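Cbs-cp12 (Microcystis aeruginosa PCC 7806, PDB 5NMU) assembles into a hexamer whose subunits join a pair of CBS domains to a CP12 domain, and probably takes part in the redox regulation of photosynthesis. Local coordinates at the interface of chains A and B and the interface of chains A and C. Residues are numbered along the deposited sequence; one frame, centred on the assembly and turned at random. Chains: chain A/B/C, Cbs-cp12.

Contact 1: the interface of chains A and B. Residues chain A 95, 98-99, 102-104, 120; chain B 59-60, 64.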
loop_
_atom_site.group_PDB
_atom_site.type_symbol
_atom_site.label_atom_id
_atom_site.label_comp_id
_atom_site.label_asym_id
_atom_site.label_seq_id
_atom_site.Cartn_x
_atom_site.Cartn_y
_atom_site.Cartn_z
ATOM N N ALA A 95 -0.618 10.930 -17.424
ATOM C CA ALA A 95 -1.603 10.837 -16.311
ATOM C C ALA A 95 -1.636 9.416 -15.802
ATOM O O ALA A 95 -1.574 9.177 -14.621
ATOM C CB ALA A 95 -2.994 11.246 -16.775
ATOM N N PHE A 98 1.558 8.282 -13.944
ATOM C CA PHE A 98 1.617 8.897 -12.614
ATOM C C PHE A 98 0.668 8.142 -11.672
ATOM O O PHE A 98 1.063 7.819 -10.562
ATOM C CB PHE A 98 1.293 10.374 -12.663
ATOM C CG PHE A 98 2.399 11.257 -13.188
ATOM C CD1 PHE A 98 3.615 10.753 -13.657
ATOM C CD2 PHE A 98 2.187 12.613 -13.244
ATOM C CE1 PHE A 98 4.609 11.615 -14.135
ATOM C CE2 PHE A 98 3.153 13.484 -13.707
ATOM C CZ PHE A 98 4.366 12.988 -14.169
ATOM N N ALA A 99 -0.535 7.817 -12.151
ATOM C CA ALA A 99 -1.509 7.046 -11.361
ATOM C C ALA A 99 -0.983 5.665 -10.993
ATOM O O ALA A 99 -1.089 5.269 -9.850
ATOM C CB ALA A 99 -2.843 6.933 -12.093
ATOM N N ARG A 102 2.095 6.018 -8.724
ATOM C CA ARG A 102 1.770 6.831 -7.557
ATOM C C ARG A 102 2.799 7.909 -7.364
ATOM O O ARG A 102 3.302 8.024 -6.269
ATOM C CB ARG A 102 1.695 6.005 -6.259
ATOM C CG ARG A 102 0.817 4.740 -6.291
ATOM C CD ARG A 102 -0.615 4.981 -5.795
ATOM N NE ARG A 102 -1.628 5.010 -6.874
ATOM C CZ ARG A 102 -2.823 5.636 -6.815
ATOM N NH1 ARG A 102 -3.209 6.382 -5.735
ATOM N NH2 ARG A 102 -3.631 5.549 -7.887
ATOM N N ILE A 103 3.139 8.657 -8.413
ATOM C CA ILE A 103 3.959 9.849 -8.292
ATOM C C ILE A 103 3.160 11.015 -8.791
ATOM O O ILE A 103 2.117 10.824 -9.401
ATOM C CB ILE A 103 5.272 9.786 -9.087
ATOM C CG1 ILE A 103 4.981 9.553 -10.574
ATOM C CG2 ILE A 103 6.194 8.718 -8.465
ATOM C CD1 ILE A 103 6.235 9.517 -11.417
ATOM N N ARG A 104 3.642 12.216 -8.521
ATOM C CA ARG A 104 2.949 13.443 -8.924
ATOM C C ARG A 104 3.793 14.285 -9.859
ATOM O O ARG A 104 3.306 15.320 -10.345
ATOM C CB ARG A 104 2.531 14.233 -7.688
ATOM C CG ARG A 104 1.433 13.472 -6.928
ATOM C CD ARG A 104 1.400 13.757 -5.474
ATOM N NE ARG A 104 2.694 13.497 -4.801
ATOM C CZ ARG A 104 3.083 12.368 -4.240
ATOM N NH1 ARG A 104 2.302 11.306 -4.233
ATOM N NH2 ARG A 104 4.282 12.323 -3.673
ATOM N N VAL A 120 1.486 16.674 -11.914
ATOM C CA VAL A 120 0.046 16.636 -11.863
ATOM C C VAL A 120 -0.586 17.992 -12.075
ATOM O O VAL A 120 -1.631 18.053 -12.740
ATOM C CB VAL A 120 -0.499 15.944 -10.580
ATOM C CG1 VAL A 120 -0.222 14.465 -10.700
ATOM C CG2 VAL A 120 0.088 16.505 -9.280
ATOM N N VAL B 59 -6.432 14.015 -11.956
ATOM C CA VAL B 59 -5.506 13.364 -12.865
ATOM C C VAL B 59 -5.567 11.828 -12.801
ATOM O O VAL B 59 -5.591 11.145 -13.872
ATOM C CB VAL B 59 -4.079 13.891 -12.588
ATOM C CG1 VAL B 59 -3.048 13.105 -13.388
ATOM C CG2 VAL B 59 -4.011 15.375 -12.895
ATOM N N TYR B 60 -5.575 11.262 -11.568
ATOM C CA TYR B 60 -5.606 9.798 -11.424
ATOM C C TYR B 60 -6.935 9.181 -11.798
ATOM O O TYR B 60 -6.949 8.128 -12.391
ATOM C CB TYR B 60 -5.290 9.334 -10.013
ATOM C CG TYR B 60 -3.850 9.468 -9.580
ATOM C CD1 TYR B 60 -2.889 10.224 -10.297
ATOM C CD2 TYR B 60 -3.449 8.878 -8.415
ATOM C CE1 TYR B 60 -1.570 10.361 -9.847
ATOM C CE2 TYR B 60 -2.132 8.957 -7.985
ATOM C CZ TYR B 60 -1.201 9.722 -8.677
ATOM O OH TYR B 60 0.055 9.773 -8.125
ATOM N N ALA B 64 -6.439 9.937 -16.279
ATOM C CA ALA B 64 -5.757 8.660 -16.481
ATOM C C ALA B 64 -6.605 7.560 -17.080
ATOM O O ALA B 64 -6.051 6.640 -17.642
ATOM C CB ALA B 64 -5.126 8.159 -15.203
HETATM O O HOH W 1 -0.117 10.378 -5.387
#

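Contact 2: the interface of chains A and C. Residues chain A 49, 80-83; chain C 89, 93, 96-97, 100.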
loop_
_atom_site.group_PDB
_atom_site.type_symbol
_atom_site.label_atom_id
_atom_site.label_comp_id
_atom_site.label_asym_id
_atom_site.label_seq_id
_atom_site.Cartn_x
_atom_site.Cartn_y
_atom_site.Cartn_z
ATOM N N PRO A 49 21.914 7.581 -13.724
ATOM C CA PRO A 49 20.504 7.974 -13.933
ATOM C C PRO A 49 20.150 9.334 -13.339
ATOM O O PRO A 49 20.863 9.831 -12.511
ATOM C CB PRO A 49 19.736 6.881 -13.230
ATOM C CG PRO A 49 20.688 6.410 -12.151
ATOM C CD PRO A 49 22.013 6.421 -12.829
ATOM N N LYS A 80 16.241 7.842 -6.868
ATOM C CA LYS A 80 17.247 7.768 -7.904
ATOM C C LYS A 80 17.541 6.315 -8.052
ATOM O O LYS A 80 17.871 5.707 -7.055
ATOM C CB LYS A 80 18.522 8.500 -7.544
ATOM C CG LYS A 80 19.572 8.460 -8.655
ATOM C CD LYS A 80 20.826 9.274 -8.325
ATOM C CE LYS A 80 21.944 9.054 -9.338
ATOM N NZ LYS A 80 22.836 10.243 -9.360
ATOM N N PRO A 81 17.416 5.748 -9.252
ATOM C CA PRO A 81 16.741 6.380 -10.404
ATOM C C PRO A 81 15.271 6.692 -10.157
ATOM O O PRO A 81 14.649 6.112 -9.289
ATOM C CB PRO A 81 16.786 5.293 -11.504
ATOM C CG PRO A 81 17.200 4.025 -10.813
ATOM C CD PRO A 81 17.420 4.277 -9.354
ATOM N N CYS A 82 14.722 7.576 -10.956
ATOM C CA CYS A 82 13.326 7.952 -10.837
ATOM C C CYS A 82 12.586 7.609 -12.115
ATOM O O CYS A 82 13.207 7.295 -13.110
ATOM C CB CYS A 82 13.239 9.421 -10.480
ATOM S SG CYS A 82 13.822 10.464 -11.782
ATOM N N VAL A 83 11.265 7.601 -12.060
ATOM C CA VAL A 83 10.407 7.455 -13.231
ATOM C C VAL A 83 10.607 8.692 -14.032
ATOM O O VAL A 83 10.569 9.802 -13.477
ATOM C CB VAL A 83 8.919 7.370 -12.831
ATOM C CG1 VAL A 83 7.989 7.452 -14.017
ATOM C CG2 VAL A 83 8.647 6.097 -12.043
ATOM N N LEU C 89 22.160 1.399 -17.765
ATOM C CA LEU C 89 21.941 1.597 -16.311
ATOM C C LEU C 89 22.634 0.545 -15.431
ATOM O O LEU C 89 22.487 -0.669 -15.640
ATOM C CB LEU C 89 20.451 1.585 -16.027
ATOM C CG LEU C 89 19.961 1.974 -14.655
ATOM C CD1 LEU C 89 20.316 3.425 -14.366
ATOM C CD2 LEU C 89 18.447 1.795 -14.505
ATOM N N TYR C 93 21.376 0.052 -9.749
ATOM C CA TYR C 93 20.285 0.954 -10.018
ATOM C C TYR C 93 19.061 0.285 -10.602
ATOM O O TYR C 93 17.958 0.723 -10.329
ATOM C CB TYR C 93 20.741 2.078 -10.934
ATOM C CG TYR C 93 21.684 3.082 -10.299
ATOM C CD1 TYR C 93 21.382 3.698 -9.098
ATOM C CD2 TYR C 93 22.838 3.451 -10.936
ATOM C CE1 TYR C 93 22.259 4.621 -8.520
ATOM C CE2 TYR C 93 23.711 4.369 -10.382
ATOM C CZ TYR C 93 23.408 4.955 -9.174
ATOM O OH TYR C 93 24.256 5.898 -8.639
ATOM N N ARG C 96 17.311 -1.081 -7.566
ATOM C CA ARG C 96 16.739 -0.039 -6.819
ATOM C C ARG C 96 15.494 0.548 -7.466
ATOM O O ARG C 96 14.545 0.810 -6.754
ATOM C CB ARG C 96 17.780 1.021 -6.569
ATOM C CG ARG C 96 17.305 1.970 -5.540
ATOM C CD ARG C 96 18.313 3.017 -5.266
ATOM N NE ARG C 96 17.766 3.731 -4.130
ATOM C CZ ARG C 96 18.103 3.530 -2.862
ATOM N NH1 ARG C 96 19.067 2.687 -2.527
ATOM N NH2 ARG C 96 17.501 4.258 -1.937
ATOM N N LEU C 97 15.496 0.760 -8.789
ATOM C CA LEU C 97 14.276 1.158 -9.508
ATOM C C LEU C 97 13.125 0.194 -9.280
ATOM O O LEU C 97 11.994 0.604 -9.016
ATOM C CB LEU C 97 14.540 1.214 -11.022
ATOM C CG LEU C 97 13.399 1.650 -11.933
ATOM C CD1 LEU C 97 12.897 3.019 -11.590
ATOM C CD2 LEU C 97 13.873 1.642 -13.350
ATOM N N GLN C 100 11.777 0.471 -5.741
ATOM C CA GLN C 100 11.079 1.707 -5.527
ATOM C C GLN C 100 9.760 1.760 -6.289
ATOM O O GLN C 100 8.817 2.365 -5.821
ATOM C CB GLN C 100 12.039 2.870 -5.806
ATOM C CG GLN C 100 11.462 4.196 -6.326
ATOM C CD GLN C 100 12.464 4.842 -7.270
ATOM O OE1 GLN C 100 13.679 4.890 -6.953
ATOM N NE2 GLN C 100 11.991 5.264 -8.469
HETATM O O HOH W 2 16.227 6.347 -4.534
#

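Contact 1: the interface of chains A and B
B:Tyr60 plugs into chain A against A:Ala99 and A:Arg102 in a two-fold symmetric, mostly apolar interface that joins two CBS-domain subunits within the hexamer. The tyrosine comes from helix 55-63 of the first CBS domain of chain B and meets helix 91-101 and the loop after it in the second CBS domain of chain A; the two-fold supplies a twin with the chains exchanged. With 119 Å² hidden, B:Tyr60 dominates the patch. Its CG lies anti to the carbonyl carbon (chi1 -72°), which sends the ring across the end of the chain A helix. One face of the ring lies on A:Ala99, whose CA sits over its centre at 3.5 Å from the centroid, a CH-pi contact that the small alanine side chain probably permits. Along one rim the ring meets the guanidinium of A:Arg102. The two planes are 70° apart, and the CD2-CE2 edge of B:Tyr60 faces the guanidinium, with CE2 over its rim, 3.6 Å from CZ of A:Arg102. Bends at chi2 and chi3 fold the arginine back towards its own helix, where NE and NH2 make weak hydrogen bonds to the carbonyl O of A:Ala99. At the far end, the phenol OH of B:Tyr60 donates a hydrogen bond to the main-chain O of A:Ile103 at 2.6 Å, reaching it from above the carbonyl plane and 53° out of it. A phenylalanine here would keep the ring but would probably leave the A:Ile103 carbonyl without its donor from chain B and the neighbouring water without its phenolic partner. Beside the ring, B:Val59 straddles two elements: CG1 packs against CB of A:Ala95 at 3.9 Å, while CG2 faces the main-chain O of A:Val120. Water 1 completes the polar end, 2.8 Å from the B:Tyr60 OH and held at the edge of the A:Arg104 guanidinium by NH1.

Contact 2: the interface of chains A and C
The loop carrying A:Lys80 and A:Pro81, joined by a cis peptide bond, lies against helix 91-101 in the second CBS domain of chain C, and A:Pro49, from the loop between strands 38-41 and 51-54 of the first CBS domain, extends the contact towards C:Leu89. The whole interface is two-fold symmetric, so the same loops of chain C meet chain A in the twin patch. A:Pro81 hides 79 Å² and presses the tip of its pyrrolidine ring onto the helix: CG lies 3.9 Å from CB of C:Leu97 and 3.4 Å from the main-chain O of C:Tyr93, while CD faces CD1 of the tyrosine ring. Both prolines approach C:Tyr93 from the same side of its ring, A:Pro81 at the CD1 rim. The A:Pro49 ring crosses the tyrosine at about a right angle, with CG over the centre of one aromatic face, 3.9 Å from the centroid, in a CH-pi contact. The tyrosine CG is anti to the carbonyl carbon (chi1 -71°), an orientation that swings the ring outward from the helix and under this proline. Next to the tyrosine, CD1 of C:Leu89 meets A:Pro49 3.7 Å from CB and also touches CG, so that the proline spans an aromatic and an aliphatic neighbour. Near the C-terminal end of the helix, the bent chain of C:Gln100 brings its amide up to the main-chain O of A:Pro81. NE2 is placed to donate a hydrogen bond to that oxygen in its carbonyl plane, yet OE1 of the same amide lies 2.8 Å from A:Pro81 O, a clash of two acceptors that leaves the amide placement and this bond doubtful. The polar link through water is clearer. C:Arg96 extends from CG to NE alongside the carbonyl of A:Lys80, and its NE hydrogen-bonds to water 2 at 3.1 Å, which in turn bonds to the backbone N of A:Lys80 at 2.8 Å.

The C-alpha centres of contact 1 and contact 2 lie about 18 Å apart, close enough for chain A to engage both neighbours through its CBS region. Helix 91-101 serves in both, though with different residues: contact 1 uses A:Ala95, A:Phe98 and A:Ala99, whereas contact 2 uses C:Tyr93, C:Arg96, C:Leu97 and C:Gln100. By symmetry one copy of this helix can therefore bind two partners at once. Two distinct two-fold interfaces on each subunit would allow dimeric pairings to alternate, which probably underlies closure of the six-chain assembly.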